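PDB 5UR2: bifunctional protein PutA from Bdellovibrio bacteriovorus, which probably couples proline dehydrogenase and L-glutamate gamma-semialdehyde dehydrogenase activities in one polypeptide, oxidising proline to glutamate with FAD and NAD(+). Local coordinates for residues Phe226-Met240 with Glu261-Gln273. Residues are numbered along the deposited sequence; the frame is centred on the assembly and turned at random.
Sequences FRLGMEKGVFVNLDM and EFKNYKFFGIVIQ. With P5F (N-propargylglycine-modified flavin adenine dinucleotide), chain F.
Met240 packs its CB against CB of Val271 where two neighbouring parallel strands of the proline dehydrogenase barrel end, a TIM-barrel fold in which strand 235-238, helix 246-257 and strand 268-273 form a beta-alpha-beta unit. The strands are laced by backbone bonds, the straightest from Leu238 N to Gly269 O (2.7 Å, 175°), while Leu238 and Ile270 lie side by side on one face of the sheet.

At the N-terminal end of the strands, helix 211-232 packs on an aromatic cluster. Met230 runs out straight to SD (chi1 -178°) and turns at its last torsion, which carries CG over one face of the Tyr265 ring in a CH-pi contact, 3.8 Å from CG to the ring centroid; SD lies obliquely to both Tyr265 and Phe262. The Tyr265 hydroxyl donates to Val234 O (2.8 Å), approaching from above the carbonyl plane. Phe268 is sandwiched between Tyr265 CD2 and the ring of Phe226, the latter an offset stack with planes 23° apart. Nearby, Arg227 and Glu261 form a side-on salt bridge of two hydrogen bonds, NE to OE1 and NH2 to OE2, each on a syn lone pair.

The C-terminal strand ends, where TIM barrels carry their active sites, here hold the flavin. Met240 folds back at chi2 and chi3, bringing CE to 3.2 Å from Val271 O; its N donates to flavin O4, and flavin N3 donates to its O. Gln273 NE2, also bonded to Glu241 O, adds a third bond along this edge, to flavin O2 at 2.7 Å.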
ATOM      1  N   PHE B 226      -7.587 -10.842  59.490  1.00 31.26           N
ATOM      2  CA  PHE B 226      -8.754 -11.622  59.884  1.00 24.87           C
ATOM      3  C   PHE B 226      -8.686 -11.998  61.356  1.00 30.91           C
ATOM      4  O   PHE B 226      -9.703 -11.971  62.057  1.00 32.09           O
ATOM      5  CB  PHE B 226      -8.883 -12.875  59.026  1.00 30.39           C
ATOM      6  CG  PHE B 226      -9.605 -12.655  57.732  1.00 32.30           C
ATOM      7  CD1 PHE B 226      -9.342 -11.540  56.953  1.00 29.42           C
ATOM      8  CD2 PHE B 226     -10.562 -13.559  57.299  1.00 37.37           C
ATOM      9  CE1 PHE B 226     -10.017 -11.332  55.756  1.00 24.75           C
ATOM     10  CE2 PHE B 226     -11.245 -13.358  56.102  1.00 36.73           C
ATOM     11  CZ  PHE B 226     -10.966 -12.244  55.330  1.00 26.01           C
ATOM     12  N   ARG B 227      -7.492 -12.328  61.853  1.00 30.81           N
ATOM     13  CA  ARG B 227      -7.376 -12.734  63.251  1.00 27.79           C
ATOM     14  C   ARG B 227      -7.675 -11.570  64.188  1.00 30.75           C
ATOM     15  O   ARG B 227      -8.467 -11.704  65.130  1.00 36.54           O
ATOM     16  CB  ARG B 227      -5.981 -13.302  63.531  1.00 27.09           C
ATOM     17  CG  ARG B 227      -5.768 -13.620  65.018  1.00 31.46           C
ATOM     18  CD  ARG B 227      -4.371 -14.143  65.334  1.00 30.91           C
ATOM     19  NE  ARG B 227      -4.066 -15.374  64.612  1.00 34.06           N
ATOM     20  CZ  ARG B 227      -3.044 -15.519  63.774  1.00 39.42           C
ATOM     21  NH1 ARG B 227      -2.216 -14.501  63.553  1.00 42.20           N
ATOM     22  NH2 ARG B 227      -2.842 -16.684  63.168  1.00 35.85           N
ATOM     23  N   LEU B 228      -7.046 -10.416  63.945  1.00 29.75           N
ATOM     24  CA  LEU B 228      -7.291  -9.257  64.795  1.00 28.54           C
ATOM     25  C   LEU B 228      -8.763  -8.863  64.777  1.00 32.67           C
ATOM     26  O   LEU B 228      -9.338  -8.538  65.823  1.00 34.11           O
ATOM     27  CB  LEU B 228      -6.410  -8.087  64.356  1.00 29.03           C
ATOM     28  CG  LEU B 228      -6.599  -6.805  65.164  1.00 32.24           C
ATOM     29  CD1 LEU B 228      -6.193  -7.067  66.608  1.00 38.97           C
ATOM     30  CD2 LEU B 228      -5.756  -5.676  64.582  1.00 29.07           C
ATOM     31  N   GLY B 229      -9.389  -8.863  63.595  1.00 30.48           N
ATOM     32  CA  GLY B 229     -10.811  -8.558  63.535  1.00 32.94           C
ATOM     33  C   GLY B 229     -11.639  -9.508  64.379  1.00 37.14           C
ATOM     34  O   GLY B 229     -12.505  -9.084  65.156  1.00 35.89           O
ATOM     35  N   MET B 230     -11.382 -10.809  64.236  1.00 36.54           N
ATOM     36  CA  MET B 230     -12.101 -11.796  65.027  1.00 35.30           C
ATOM     37  C   MET B 230     -11.905 -11.531  66.510  1.00 36.47           C
ATOM     38  O   MET B 230     -12.869 -11.529  67.283  1.00 36.74           O
ATOM     39  CB  MET B 230     -11.623 -13.199  64.662  1.00 38.20           C
ATOM     40  CG  MET B 230     -12.343 -14.323  65.403  1.00 42.71           C
ATOM     41  SD  MET B 230     -11.777 -15.972  64.897  1.00 41.25           S
ATOM     42  CE  MET B 230     -10.064 -15.887  65.421  1.00 28.75           C
ATOM     43  N   GLU B 231     -10.667 -11.258  66.918  1.00 38.58           N
ATOM     44  CA  GLU B 231     -10.417 -11.035  68.334  1.00 39.40           C
ATOM     45  C   GLU B 231     -11.167  -9.811  68.846  1.00 37.71           C
ATOM     46  O   GLU B 231     -11.671  -9.824  69.970  1.00 35.88           O
ATOM     47  CB  GLU B 231      -8.911 -10.894  68.583  1.00 38.09           C
ATOM     48  CG  GLU B 231      -8.149 -12.198  68.426  1.00 46.49           C
ATOM     49  CD  GLU B 231      -6.650 -12.015  68.353  1.00 47.46           C
ATOM     50  OE1 GLU B 231      -6.191 -10.859  68.300  1.00 54.20           O
ATOM     51  OE2 GLU B 231      -5.925 -13.035  68.336  1.00 47.82           O
ATOM     52  N   LYS B 232     -11.333  -8.790  68.017  1.00 39.32           N
ATOM     53  CA  LYS B 232     -11.975  -7.562  68.462  1.00 41.08           C
ATOM     54  C   LYS B 232     -13.475  -7.541  68.209  1.00 44.42           C
ATOM     55  O   LYS B 232     -14.110  -6.518  68.481  1.00 50.19           O
ATOM     56  CB  LYS B 232     -11.326  -6.348  67.788  1.00 41.37           C
ATOM     57  CG  LYS B 232      -9.831  -6.156  68.058  1.00 41.04           C
ATOM     58  CD  LYS B 232      -9.501  -6.033  69.547  1.00 39.49           C
ATOM     59  CE  LYS B 232      -8.068  -5.497  69.722  1.00 43.59           C
ATOM     60  NZ  LYS B 232      -7.609  -5.438  71.140  1.00 43.37           N
ATOM     61  N   GLY B 233     -14.058  -8.624  67.698  1.00 36.92           N
ATOM     62  CA  GLY B 233     -15.475  -8.595  67.378  1.00 33.95           C
ATOM     63  C   GLY B 233     -15.789  -7.725  66.181  1.00 36.46           C
ATOM     64  O   GLY B 233     -16.887  -7.165  66.083  1.00 34.84           O
ATOM     65  N   VAL B 234     -14.834  -7.574  65.287  1.00 34.44           N
ATOM     66  CA  VAL B 234     -14.956  -6.718  64.121  1.00 31.28           C
ATOM     67  C   VAL B 234     -15.351  -7.571  62.924  1.00 28.36           C
ATOM     68  O   VAL B 234     -14.901  -8.714  62.784  1.00 28.95           O
ATOM     69  CB  VAL B 234     -13.627  -5.966  63.899  1.00 41.04           C
ATOM     70  CG1 VAL B 234     -13.533  -5.353  62.508  1.00 26.90           C
ATOM     71  CG2 VAL B 234     -13.459  -4.904  64.992  1.00 28.35           C
ATOM     72  N   PHE B 235     -16.223  -7.027  62.077  1.00 32.48           N
ATOM     73  CA  PHE B 235     -16.551  -7.653  60.804  1.00 29.74           C
ATOM     74  C   PHE B 235     -15.464  -7.323  59.785  1.00 32.11           C
ATOM     75  O   PHE B 235     -15.105  -6.153  59.608  1.00 36.71           O
ATOM     76  CB  PHE B 235     -17.914  -7.167  60.308  1.00 30.87           C
ATOM     77  CG  PHE B 235     -18.496  -8.005  59.202  1.00 31.82           C
ATOM     78  CD1 PHE B 235     -17.961  -7.965  57.919  1.00 29.01           C
ATOM     79  CD2 PHE B 235     -19.583  -8.833  59.444  1.00 29.69           C
ATOM     80  CE1 PHE B 235     -18.488  -8.744  56.893  1.00 28.66           C
ATOM     81  CE2 PHE B 235     -20.113  -9.617  58.429  1.00 31.09           C
ATOM     82  CZ  PHE B 235     -19.563  -9.567  57.141  1.00 25.52           C
ATOM     83  N   VAL B 236     -14.937  -8.349  59.120  1.00 30.79           N
ATOM     84  CA  VAL B 236     -13.918  -8.167  58.089  1.00 27.39           C
ATOM     85  C   VAL B 236     -14.462  -8.688  56.770  1.00 30.22           C
ATOM     86  O   VAL B 236     -14.805  -9.874  56.652  1.00 28.95           O
ATOM     87  CB  VAL B 236     -12.597  -8.856  58.445  1.00 27.08           C
ATOM     88  CG1 VAL B 236     -11.539  -8.495  57.411  1.00 28.25           C
ATOM     89  CG2 VAL B 236     -12.155  -8.427  59.818  1.00 33.09           C
ATOM     90  N   ASN B 237     -14.546  -7.797  55.785  1.00 26.58           N
ATOM     91  CA  ASN B 237     -15.047  -8.108  54.457  1.00 23.92           C
ATOM     92  C   ASN B 237     -13.900  -8.048  53.454  1.00 27.95           C
ATOM     93  O   ASN B 237     -13.133  -7.080  53.442  1.00 26.38           O
ATOM     94  CB  ASN B 237     -16.160  -7.137  54.053  1.00 24.75           C
ATOM     95  CG  ASN B 237     -16.949  -7.635  52.867  1.00 39.20           C
ATOM     96  OD1 ASN B 237     -16.509  -7.506  51.724  1.00 44.30           O
ATOM     97  ND2 ASN B 237     -18.113  -8.220  53.131  1.00 41.93           N
ATOM     98  N   LEU B 238     -13.782  -9.080  52.621  1.00 21.59           N
ATOM     99  CA  LEU B 238     -12.773  -9.124  51.571  1.00 21.13           C
ATOM    100  C   LEU B 238     -13.441  -8.649  50.292  1.00 29.45           C
ATOM    101  O   LEU B 238     -14.432  -9.253  49.855  1.00 27.03           O
ATOM    102  CB  LEU B 238     -12.203 -10.536  51.405  1.00 21.53           C
ATOM    103  CG  LEU B 238     -11.005 -10.680  50.452  1.00 27.39           C
ATOM    104  CD1 LEU B 238      -9.843  -9.816  50.947  1.00 30.16           C
ATOM    105  CD2 LEU B 238     -10.564 -12.130  50.295  1.00 22.17           C
ATOM    106  N   ASP B 239     -12.945  -7.538  49.733  1.00 20.63           N
ATOM    107  CA  ASP B 239     -13.516  -7.027  48.491  1.00 28.99           C
ATOM    108  C   ASP B 239     -13.155  -7.938  47.320  1.00 27.20           C
ATOM    109  O   ASP B 239     -12.310  -8.833  47.419  1.00 32.91           O
ATOM    110  CB  ASP B 239     -13.068  -5.585  48.216  1.00 29.59           C
ATOM    111  CG  ASP B 239     -13.749  -4.558  49.146  1.00 42.69           C
ATOM    112  OD1 ASP B 239     -14.841  -4.840  49.685  1.00 47.01           O
ATOM    113  OD2 ASP B 239     -13.207  -3.449  49.324  1.00 45.51           O
ATOM    114  N   MET B 240     -13.813  -7.702  46.188  1.00 25.29           N
ATOM    115  CA  MET B 240     -13.513  -8.426  44.960  1.00 24.40           C
ATOM    116  C   MET B 240     -13.034  -7.438  43.919  1.00 23.69           C
ATOM    117  O   MET B 240     -13.745  -6.474  43.596  1.00 23.43           O
ATOM    118  CB  MET B 240     -14.720  -9.191  44.425  1.00 18.63           C
ATOM    119  CG  MET B 240     -14.336 -10.069  43.254  1.00 21.18           C
ATOM    120  SD  MET B 240     -13.144 -11.329  43.714  1.00 26.82           S
ATOM    121  CE  MET B 240     -14.250 -12.448  44.580  1.00 24.51           C
ATOM    122  N   GLU B 261      -8.693 -21.974  63.477  1.00 29.51           N
ATOM    123  CA  GLU B 261      -8.897 -20.811  64.335  1.00 32.31           C
ATOM    124  C   GLU B 261     -10.023 -19.909  63.842  1.00 34.81           C
ATOM    125  O   GLU B 261     -10.477 -19.053  64.602  1.00 34.84           O
ATOM    126  CB  GLU B 261      -7.592 -20.015  64.457  1.00 38.33           C
ATOM    127  CG  GLU B 261      -7.224 -19.215  63.198  1.00 41.87           C
ATOM    128  CD  GLU B 261      -5.956 -18.378  63.366  1.00 46.41           C
ATOM    129  OE1 GLU B 261      -5.857 -17.608  64.345  1.00 44.72           O
ATOM    130  OE2 GLU B 261      -5.056 -18.489  62.503  1.00 45.46           O
ATOM    131  N   PHE B 262     -10.473 -20.061  62.587  1.00 32.99           N
ATOM    132  CA  PHE B 262     -11.492 -19.178  62.028  1.00 34.60           C
ATOM    133  C   PHE B 262     -12.839 -19.834  61.756  1.00 35.11           C
ATOM    134  O   PHE B 262     -13.819 -19.112  61.546  1.00 34.29           O
ATOM    135  CB  PHE B 262     -11.013 -18.571  60.695  1.00 29.96           C
ATOM    136  CG  PHE B 262      -9.779 -17.730  60.804  1.00 31.76           C
ATOM    137  CD1 PHE B 262      -9.758 -16.596  61.602  1.00 33.80           C
ATOM    138  CD2 PHE B 262      -8.637 -18.070  60.102  1.00 28.71           C
ATOM    139  CE1 PHE B 262      -8.618 -15.809  61.689  1.00 32.93           C
ATOM    140  CE2 PHE B 262      -7.491 -17.297  60.192  1.00 28.16           C
ATOM    141  CZ  PHE B 262      -7.484 -16.158  60.984  1.00 28.96           C
ATOM    142  N   LYS B 263     -12.923 -21.166  61.739  1.00 33.37           N
ATOM    143  CA  LYS B 263     -14.094 -21.801  61.135  1.00 30.46           C
ATOM    144  C   LYS B 263     -15.389 -21.552  61.904  1.00 31.27           C
ATOM    145  O   LYS B 263     -16.450 -21.941  61.412  1.00 34.39           O
ATOM    146  CB  LYS B 263     -13.851 -23.300  60.905  1.00 39.21           C
ATOM    147  CG  LYS B 263     -13.815 -24.205  62.124  1.00 43.44           C
ATOM    148  CD  LYS B 263     -13.208 -25.561  61.730  1.00 47.28           C
ATOM    149  CE  LYS B 263     -13.597 -25.959  60.306  1.00 45.79           C
ATOM    150  NZ  LYS B 263     -12.781 -27.093  59.782  1.00 46.93           N
ATOM    151  N   ASN B 264     -15.336 -20.968  63.103  1.00 33.65           N
ATOM    152  CA  ASN B 264     -16.528 -20.730  63.907  1.00 34.09           C
ATOM    153  C   ASN B 264     -16.967 -19.270  63.905  1.00 35.01           C
ATOM    154  O   ASN B 264     -17.961 -18.936  64.550  1.00 34.68           O
ATOM    155  CB  ASN B 264     -16.258 -21.160  65.347  1.00 39.53           C
ATOM    156  CG  ASN B 264     -16.012 -22.640  65.459  1.00 42.77           C
ATOM    157  OD1 ASN B 264     -16.841 -23.458  65.054  1.00 38.58           O
ATOM    158  ND2 ASN B 264     -14.826 -22.995  65.927  1.00 41.89           N
ATOM    159  N   TYR B 265     -16.283 -18.400  63.173  1.00 32.02           N
ATOM    160  CA  TYR B 265     -16.602 -16.977  63.167  1.00 34.39           C
ATOM    161  C   TYR B 265     -17.517 -16.658  61.990  1.00 32.60           C
ATOM    162  O   TYR B 265     -17.202 -16.998  60.847  1.00 33.43           O
ATOM    163  CB  TYR B 265     -15.323 -16.144  63.094  1.00 38.09           C
ATOM    164  CG  TYR B 265     -15.508 -14.684  63.449  1.00 37.50           C
ATOM    165  CD1 TYR B 265     -15.937 -14.305  64.721  1.00 35.13           C
ATOM    166  CD2 TYR B 265     -15.208 -13.678  62.524  1.00 28.71           C
ATOM    167  CE1 TYR B 265     -16.091 -12.962  65.054  1.00 37.87           C
ATOM    168  CE2 TYR B 265     -15.363 -12.337  62.850  1.00 26.03           C
ATOM    169  CZ  TYR B 265     -15.800 -11.985  64.114  1.00 36.17           C
ATOM    170  OH  TYR B 265     -15.944 -10.652  64.439  1.00 36.41           O
ATOM    171  N   LYS B 266     -18.645 -16.007  62.274  1.00 30.62           N
ATOM    172  CA  LYS B 266     -19.645 -15.691  61.261  1.00 33.53           C
ATOM    173  C   LYS B 266     -19.371 -14.394  60.505  1.00 34.70           C
ATOM    174  O   LYS B 266     -19.843 -14.243  59.373  1.00 37.36           O
ATOM    175  CB  LYS B 266     -21.032 -15.574  61.907  1.00 34.42           C
ATOM    176  CG  LYS B 266     -21.597 -16.866  62.455  1.00 43.43           C
ATOM    177  CD  LYS B 266     -23.076 -16.704  62.835  1.00 44.13           C
ATOM    178  CE  LYS B 266     -23.257 -15.739  63.979  1.00 45.35           C
ATOM    179  NZ  LYS B 266     -24.681 -15.714  64.386  1.00 54.02           N
ATOM    180  N   PHE B 267     -18.581 -13.487  61.064  1.00 34.45           N
ATOM    181  CA  PHE B 267     -18.509 -12.105  60.585  1.00 31.63           C
ATOM    182  C   PHE B 267     -17.280 -11.851  59.713  1.00 25.07           C
ATOM    183  O   PHE B 267     -16.507 -10.910  59.887  1.00 29.99           O
ATOM    184  CB  PHE B 267     -18.583 -11.178  61.783  1.00 25.69           C
ATOM    185  CG  PHE B 267     -19.862 -11.345  62.539  1.00 26.13           C
ATOM    186  CD1 PHE B 267     -21.075 -11.264  61.876  1.00 25.92           C
ATOM    187  CD2 PHE B 267     -19.859 -11.708  63.871  1.00 34.50           C
ATOM    188  CE1 PHE B 267     -22.271 -11.449  62.554  1.00 36.98           C
ATOM    189  CE2 PHE B 267     -21.058 -11.900  64.559  1.00 36.32           C
ATOM    190  CZ  PHE B 267     -22.268 -11.773  63.894  1.00 34.11           C
ATOM    191  N   PHE B 268     -17.113 -12.743  58.747  1.00 24.02           N
ATOM    192  CA  PHE B 268     -16.257 -12.553  57.587  1.00 26.54           C
ATOM    193  C   PHE B 268     -17.153 -12.514  56.358  1.00 30.36           C
ATOM    194  O   PHE B 268     -18.159 -13.227  56.297  1.00 27.89           O
ATOM    195  CB  PHE B 268     -15.245 -13.696  57.432  1.00 23.29           C
ATOM    196  CG  PHE B 268     -14.198 -13.756  58.515  1.00 29.91           C
ATOM    197  CD1 PHE B 268     -13.501 -12.623  58.898  1.00 33.77           C
ATOM    198  CD2 PHE B 268     -13.889 -14.960  59.123  1.00 24.32           C
ATOM    199  CE1 PHE B 268     -12.511 -12.696  59.874  1.00 33.95           C
ATOM    200  CE2 PHE B 268     -12.909 -15.041  60.101  1.00 29.39           C
ATOM    201  CZ  PHE B 268     -12.218 -13.909  60.478  1.00 30.77           C
ATOM    202  N   GLY B 269     -16.790 -11.689  55.378  1.00 34.32           N
ATOM    203  CA  GLY B 269     -17.574 -11.586  54.166  1.00 23.52           C
ATOM    204  C   GLY B 269     -16.695 -11.517  52.934  1.00 26.21           C
ATOM    205  O   GLY B 269     -15.541 -11.080  52.980  1.00 21.57           O
ATOM    206  N   ILE B 270     -17.291 -11.925  51.813  1.00 27.90           N
ATOM    207  CA  ILE B 270     -16.655 -11.924  50.497  1.00 26.67           C
ATOM    208  C   ILE B 270     -17.637 -11.287  49.519  1.00 28.85           C
ATOM    209  O   ILE B 270     -18.863 -11.377  49.688  1.00 20.90           O
ATOM    210  CB  ILE B 270     -16.250 -13.363  50.053  1.00 24.70           C
ATOM    211  CG1 ILE B 270     -15.520 -13.404  48.698  1.00 22.14           C
ATOM    212  CG2 ILE B 270     -17.471 -14.249  49.961  1.00 25.05           C
ATOM    213  CD1 ILE B 270     -14.110 -12.893  48.675  1.00 24.35           C
ATOM    214  N   VAL B 271     -17.089 -10.603  48.501  1.00 26.20           N
ATOM    215  CA  VAL B 271     -17.893  -9.956  47.472  1.00 21.96           C
ATOM    216  C   VAL B 271     -18.048 -10.877  46.272  1.00 24.28           C
ATOM    217  O   VAL B 271     -17.082 -11.501  45.817  1.00 23.15           O
ATOM    218  CB  VAL B 271     -17.273  -8.613  47.053  1.00 23.76           C
ATOM    219  CG1 VAL B 271     -17.996  -8.071  45.830  1.00 25.46           C
ATOM    220  CG2 VAL B 271     -17.377  -7.605  48.198  1.00 21.96           C
ATOM    221  N   ILE B 272     -19.265 -10.931  45.730  1.00 26.17           N
ATOM    222  CA  ILE B 272     -19.533 -11.569  44.451  1.00 19.74           C
ATOM    223  C   ILE B 272     -20.131 -10.529  43.510  1.00 25.36           C
ATOM    224  O   ILE B 272     -21.013  -9.759  43.910  1.00 20.31           O
ATOM    225  CB  ILE B 272     -20.469 -12.785  44.623  1.00 20.98           C
ATOM    226  CG1 ILE B 272     -19.728 -13.938  45.323  1.00 20.30           C
ATOM    227  CG2 ILE B 272     -21.025 -13.238  43.280  1.00 26.94           C
ATOM    228  CD1 ILE B 272     -18.573 -14.523  44.502  1.00 18.66           C
ATOM    229  N   GLN B 273     -19.639 -10.506  42.255  1.00 18.46           N
ATOM    230  CA  GLN B 273     -20.041  -9.528  41.237  1.00 24.22           C
ATOM    231  C   GLN B 273     -21.003 -10.186  40.248  1.00 24.55           C
ATOM    232  O   GLN B 273     -20.595 -11.024  39.438  1.00 22.43           O
ATOM    233  CB  GLN B 273     -18.826  -8.971  40.494  1.00 19.32           C
ATOM    234  CG  GLN B 273     -17.802  -8.272  41.414  1.00 21.51           C
ATOM    235  CD  GLN B 273     -16.367  -8.550  41.015  1.00 19.83           C
ATOM    236  OE1 GLN B 273     -16.028  -9.677  40.645  1.00 18.20           O
ATOM    237  NE2 GLN B 273     -15.502  -7.531  41.108  1.00 19.16           N
TER
HETATM  238  PA  P5F F1001     -27.138  -0.137  38.370  1.00 25.26           P
HETATM  239  O1A P5F F1001     -28.528  -0.833  38.556  1.00 30.61           O
HETATM  240  O2A P5F F1001     -27.089   1.054  37.550  1.00 23.04           O
HETATM  241  O5B P5F F1001     -26.089  -0.978  37.695  1.00 24.68           O
HETATM  242  C5B P5F F1001     -24.900  -0.487  37.087  1.00 16.78           C
HETATM  243  C4B P5F F1001     -23.956  -1.673  36.841  1.00 20.64           C
HETATM  244  O4B P5F F1001     -24.362  -2.507  35.782  1.00 25.39           O
HETATM  245  C3B P5F F1001     -22.527  -1.346  36.518  1.00 17.28           C
HETATM  246  O3B P5F F1001     -21.799  -0.988  37.630  1.00 18.70           O
HETATM  247  C2B P5F F1001     -22.044  -2.599  35.907  1.00 17.09           C
HETATM  248  O2B P5F F1001     -21.715  -3.499  36.909  1.00 18.70           O
HETATM  249  C1B P5F F1001     -23.242  -3.096  35.181  1.00 22.79           C
HETATM  250  N9A P5F F1001     -23.269  -2.765  33.779  1.00 19.76           N
HETATM  251  C8A P5F F1001     -23.216  -1.505  33.198  1.00 21.14           C
HETATM  252  N7A P5F F1001     -23.292  -1.646  31.869  1.00 23.15           N
HETATM  253  C5A P5F F1001     -23.412  -2.996  31.535  1.00 21.13           C
HETATM  254  C6A P5F F1001     -23.504  -3.718  30.347  1.00 30.15           C
HETATM  255  N6A P5F F1001     -23.515  -3.043  29.079  1.00 28.95           N
HETATM  256  N1A P5F F1001     -23.585  -5.062  30.368  1.00 25.32           N
HETATM  257  C2A P5F F1001     -23.584  -5.741  31.534  1.00 17.31           C
HETATM  258  N3A P5F F1001     -23.466  -5.065  32.714  1.00 20.52           N
HETATM  259  C4A P5F F1001     -23.386  -3.729  32.754  1.00 11.73           C
HETATM  260  N1  P5F F1001     -17.885  -3.527  42.772  1.00 32.81           N
HETATM  261  C2  P5F F1001     -16.903  -4.573  42.611  1.00 27.86           C
HETATM  262  O2  P5F F1001     -16.687  -5.073  41.346  1.00 28.25           O
HETATM  263  N3  P5F F1001     -16.178  -5.086  43.734  1.00 42.77           N
HETATM  264  C4  P5F F1001     -16.381  -4.596  45.048  1.00 45.20           C
HETATM  265  O4  P5F F1001     -15.638  -5.144  46.101  1.00 38.12           O
HETATM  266  C4X P5F F1001     -17.410  -3.486  45.219  1.00 42.68           C
HETATM  267  N5  P5F F1001     -17.605  -2.812  46.502  1.00 44.45           N
HETATM  268  C5X P5F F1001     -18.885  -2.096  46.667  1.00 44.35           C
HETATM  269  C6  P5F F1001     -19.432  -1.857  48.038  1.00 35.93           C
HETATM  270  C7  P5F F1001     -20.702  -1.247  48.196  1.00 36.35           C
HETATM  271  C7M P5F F1001     -21.244  -1.013  49.588  1.00 38.53           C
HETATM  272  C8  P5F F1001     -21.466  -0.860  47.053  1.00 37.04           C
HETATM  273  C8M P5F F1001     -22.822  -0.214  47.183  1.00 35.48           C
HETATM  274  C9  P5F F1001     -20.957  -1.086  45.753  1.00 44.42           C
HETATM  275  C9A P5F F1001     -19.621  -1.723  45.578  1.00 44.53           C
HETATM  276  N10 P5F F1001     -19.107  -1.975  44.230  1.00 42.88           N
HETATM  277  C10 P5F F1001     -18.109  -3.000  44.105  1.00 37.02           C
HETATM  278  C1' P5F F1001     -19.700  -1.364  43.014  1.00 45.64           C
HETATM  279  C2' P5F F1001     -20.923  -2.131  42.510  1.00 38.89           C
HETATM  280  O2' P5F F1001     -20.506  -3.351  42.026  1.00 37.21           O
HETATM  281  C3' P5F F1001     -21.735  -1.411  41.431  1.00 40.40           C
HETATM  282  O3' P5F F1001     -20.932  -1.232  40.326  1.00 41.32           O
HETATM  283  C4' P5F F1001     -22.277  -0.048  41.834  1.00 38.78           C
HETATM  284  O4' P5F F1001     -22.471  -0.073  43.206  1.00 37.99           O
HETATM  285  C5' P5F F1001     -23.517   0.429  41.052  1.00 38.49           C
HETATM  286  O5' P5F F1001     -24.456  -0.595  40.789  1.00 40.31           O
HETATM  287  P   P5F F1001     -26.068  -0.440  40.889  1.00 31.20           P
HETATM  288  O1P P5F F1001     -26.911  -1.726  41.239  1.00 39.18           O
HETATM  289  O2P P5F F1001     -26.169   0.793  41.863  1.00 31.65           O
HETATM  290  O3P P5F F1001     -26.429   0.434  39.546  1.00 26.14           O
HETATM  291  C21 P5F F1001     -15.253  -1.664  46.513  1.00 57.11           C
HETATM  292  C22 P5F F1001     -16.447  -2.289  46.615  1.00 60.85           C
HETATM  293  C23 P5F F1001     -13.940  -2.459  46.401  1.00 57.60           C